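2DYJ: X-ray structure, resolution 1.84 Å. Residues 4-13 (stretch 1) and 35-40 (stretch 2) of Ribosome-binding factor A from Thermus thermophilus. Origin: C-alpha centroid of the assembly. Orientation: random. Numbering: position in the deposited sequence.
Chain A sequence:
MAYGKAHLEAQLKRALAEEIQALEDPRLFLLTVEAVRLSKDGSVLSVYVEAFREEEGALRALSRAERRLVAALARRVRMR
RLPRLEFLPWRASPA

Stretch 1 4-13: GKAHLEAQLK
Stretch 2 35-40: AVRLSK

How do the two stretches lie against each other? Residues 5-13 form a helix that continues beyond the stretch, with phi near -65° and psi near -40°, and its backbone bonds run from i+4 to i: Glu-9 N to Lys-5 O, Leu-12 N to Leu-8 O and Lys-13 N to Glu-9 O are each 2.9 Å, while the bond from Leu-8 N to Gly-4 O, at 3.3 Å, is weak. Residues 35-38 are extended and form the end of a strand that begins earlier in the chain. The axes approach to 8.0 Å, and their N-to-C directions differ by 133°, so the strand runs obliquely against the helix direction: its start lies near Lys-13, its end near Lys-5. Together the two stretches bury 442 Å².

What does the start of the strand meet? Ala-35 (phi/psi -174/167) points its CB away from the helix, and it is its backbone that is met, with Lys-13 CD 4.1 Å from Ala-35 CA. Lys-13 is t at chi1 and chi2, lies between wells at chi3 (135°) and is p at chi4. Val-36 (-141/154, chi1 m) turns its side chain toward the helix, and here the register is set by Lys-13 CA and Val-36 CA, 6.0 Å apart. Val-36 CG2 packs 3.3 Å from the backbone Glu-9 O, 3.9 Å from Glu-9 CB and 4.0 Å from Lys-13 CB, so one methyl touches successive turns of the helix.

How is the middle of the strand held when Arg-37 points away? Arg-37 (-143/124; chi1 t, chi2 t, chi3 p) directs its CB away from the helix, yet its backbone lies beside the carboxylate of Glu-9, with Glu-9 OE2 3.4 Å from Arg-37 CA. That carboxylate reaches on to the next amide: Leu-38 N donates to Glu-9 OE2 at 2.7 Å, with an almost straight N-H...O angle of 175°. Glu-9 is m at chi1 and t at chi2, with chi3 at -30°. Glu-9 OE2 also accepts from Lys-5 NZ at 3.1 Å in a salt bridge within the helix, so OE2 joins a neighbouring helical turn to the strand. Lys-5 is t, t, t and m along its chain, which brings Lys-5 NZ 4.1 Å from Arg-37 CG.

What does the end of the strand contribute, and where does the contact fade? Leu-38 (-91/143, chi1 t, chi2 p) points toward the helix and has the largest covered area, 95 Å². Leu-38 CD2 lies 3.5 Å from Leu-8 CD2, and Leu-38 CD1 is 4.3 Å from Leu-12 CD1, so the end of Leu-38 packs against two leucines one helical turn apart, its CD2 within 4.4 Å of Leu-12 CD1 as well. Leu-8 (t, p) leaves its backbone sideways but its tip comes nearer; Leu-12 (m, t) points toward the strand. Ser-39 (-67/158, chi1 p) and Lys-40 (-43/-44; m, t, t, t) both direct CB away, and the contact fades there.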

# COMPACT_ATOMS: atom_id res chain seq x y z
N GLY A 4 0.31 -19.46 -0.23
CA GLY A 4 -1.12 -18.97 -0.27
C GLY A 4 -1.27 -17.45 -0.24
O GLY A 4 -0.31 -16.72 -0.40
N LYS A 5 -2.50 -16.99 -0.02
CA LYS A 5 -2.83 -15.57 0.03
C LYS A 5 -2.13 -14.85 1.19
O LYS A 5 -1.48 -13.82 1.00
CB LYS A 5 -4.35 -15.42 0.16
CG LYS A 5 -4.92 -14.03 0.01
CD LYS A 5 -6.44 -14.15 -0.10
CE LYS A 5 -7.15 -12.81 -0.18
NZ LYS A 5 -7.48 -12.24 1.16
N ALA A 6 -2.25 -15.40 2.39
CA ALA A 6 -1.63 -14.80 3.56
C ALA A 6 -0.14 -14.55 3.37
O ALA A 6 0.38 -13.53 3.83
CB ALA A 6 -1.87 -15.68 4.79
N HIS A 7 0.56 -15.46 2.70
CA HIS A 7 1.99 -15.26 2.49
C HIS A 7 2.29 -14.16 1.47
O HIS A 7 3.26 -13.41 1.63
CB HIS A 7 2.67 -16.55 2.03
CG HIS A 7 4.13 -16.38 1.74
ND1 HIS A 7 5.05 -16.06 2.71
CD2 HIS A 7 4.81 -16.40 0.57
CE1 HIS A 7 6.24 -15.89 2.16
NE2 HIS A 7 6.12 -16.09 0.86
N LEU A 8 1.48 -14.07 0.42
CA LEU A 8 1.73 -13.03 -0.57
C LEU A 8 1.42 -11.67 0.05
O LEU A 8 2.11 -10.67 -0.20
CB LEU A 8 0.87 -13.25 -1.83
CG LEU A 8 1.06 -12.16 -2.90
CD1 LEU A 8 2.48 -12.22 -3.45
CD2 LEU A 8 0.05 -12.34 -4.03
N GLU A 9 0.39 -11.62 0.90
CA GLU A 9 0.02 -10.37 1.52
C GLU A 9 1.11 -9.87 2.44
O GLU A 9 1.37 -8.69 2.50
CB GLU A 9 -1.31 -10.51 2.28
CG GLU A 9 -2.47 -10.80 1.34
CD GLU A 9 -3.78 -11.01 2.05
OE1 GLU A 9 -3.76 -11.50 3.20
OE2 GLU A 9 -4.84 -10.73 1.46
N ALA A 10 1.78 -10.78 3.17
CA ALA A 10 2.87 -10.38 4.04
C ALA A 10 4.03 -9.79 3.21
O ALA A 10 4.62 -8.77 3.59
CB ALA A 10 3.36 -11.57 4.86
N GLN A 11 4.35 -10.41 2.08
CA GLN A 11 5.42 -9.89 1.24
C GLN A 11 5.07 -8.50 0.69
O GLN A 11 5.90 -7.60 0.66
CB GLN A 11 5.71 -10.83 0.06
CG GLN A 11 6.19 -12.23 0.45
CD GLN A 11 6.58 -13.07 -0.77
OE1 GLN A 11 7.08 -14.19 -0.63
NE2 GLN A 11 6.34 -12.54 -1.97
N LEU A 12 3.83 -8.36 0.21
CA LEU A 12 3.37 -7.09 -0.34
C LEU A 12 3.36 -5.98 0.71
O LEU A 12 3.70 -4.84 0.42
CB LEU A 12 1.96 -7.24 -0.95
CG LEU A 12 1.86 -8.05 -2.26
CD1 LEU A 12 0.39 -8.37 -2.60
CD2 LEU A 12 2.49 -7.26 -3.38
N LYS A 13 2.95 -6.33 1.93
CA LYS A 13 2.90 -5.36 3.03
C LYS A 13 4.28 -4.83 3.38
O LYS A 13 4.48 -3.61 3.52
CB LYS A 13 2.28 -6.00 4.27
CG LYS A 13 2.27 -5.09 5.49
CD LYS A 13 1.53 -5.76 6.64
CE LYS A 13 2.28 -5.62 7.96
NZ LYS A 13 2.36 -4.20 8.41
N ALA A 35 -1.87 -2.98 7.56
CA ALA A 35 -2.23 -4.27 6.98
C ALA A 35 -2.60 -4.10 5.52
O ALA A 35 -2.77 -2.99 5.05
CB ALA A 35 -3.41 -4.84 7.76
N VAL A 36 -2.68 -5.22 4.81
CA VAL A 36 -3.11 -5.22 3.41
C VAL A 36 -3.97 -6.44 3.24
O VAL A 36 -3.83 -7.42 3.98
CB VAL A 36 -1.92 -5.28 2.41
CG1 VAL A 36 -0.94 -4.14 2.70
CG2 VAL A 36 -1.20 -6.64 2.49
N ARG A 37 -4.88 -6.39 2.28
CA ARG A 37 -5.76 -7.52 2.00
C ARG A 37 -5.93 -7.56 0.49
O ARG A 37 -6.32 -6.56 -0.12
CB ARG A 37 -7.10 -7.32 2.69
CG ARG A 37 -8.10 -8.44 2.45
CD ARG A 37 -9.49 -8.01 2.92
NE ARG A 37 -9.92 -6.80 2.23
CZ ARG A 37 -11.03 -6.13 2.51
NH1 ARG A 37 -11.84 -6.56 3.47
NH2 ARG A 37 -11.34 -5.03 1.82
N LEU A 38 -5.61 -8.69 -0.12
CA LEU A 38 -5.73 -8.84 -1.57
C LEU A 38 -7.11 -9.37 -1.93
O LEU A 38 -7.67 -10.19 -1.19
CB LEU A 38 -4.64 -9.81 -2.05
CG LEU A 38 -4.20 -9.81 -3.52
CD1 LEU A 38 -3.71 -8.44 -3.92
CD2 LEU A 38 -3.08 -10.84 -3.70
N SER A 39 -7.67 -8.90 -3.04
CA SER A 39 -8.98 -9.38 -3.48
C SER A 39 -8.85 -10.85 -3.89
O SER A 39 -7.75 -11.34 -4.19
CB SER A 39 -9.50 -8.54 -4.67
OG SER A 39 -8.61 -8.53 -5.77
N LYS A 40 -9.97 -11.56 -3.87
CA LYS A 40 -10.02 -12.99 -4.21
C LYS A 40 -9.17 -13.38 -5.42
O LYS A 40 -8.46 -14.38 -5.39
CB LYS A 40 -11.47 -13.42 -4.48
CG LYS A 40 -12.44 -13.06 -3.37
CD LYS A 40 -13.89 -13.26 -3.84
CE LYS A 40 -14.89 -12.82 -2.79
NZ LYS A 40 -16.30 -12.89 -3.30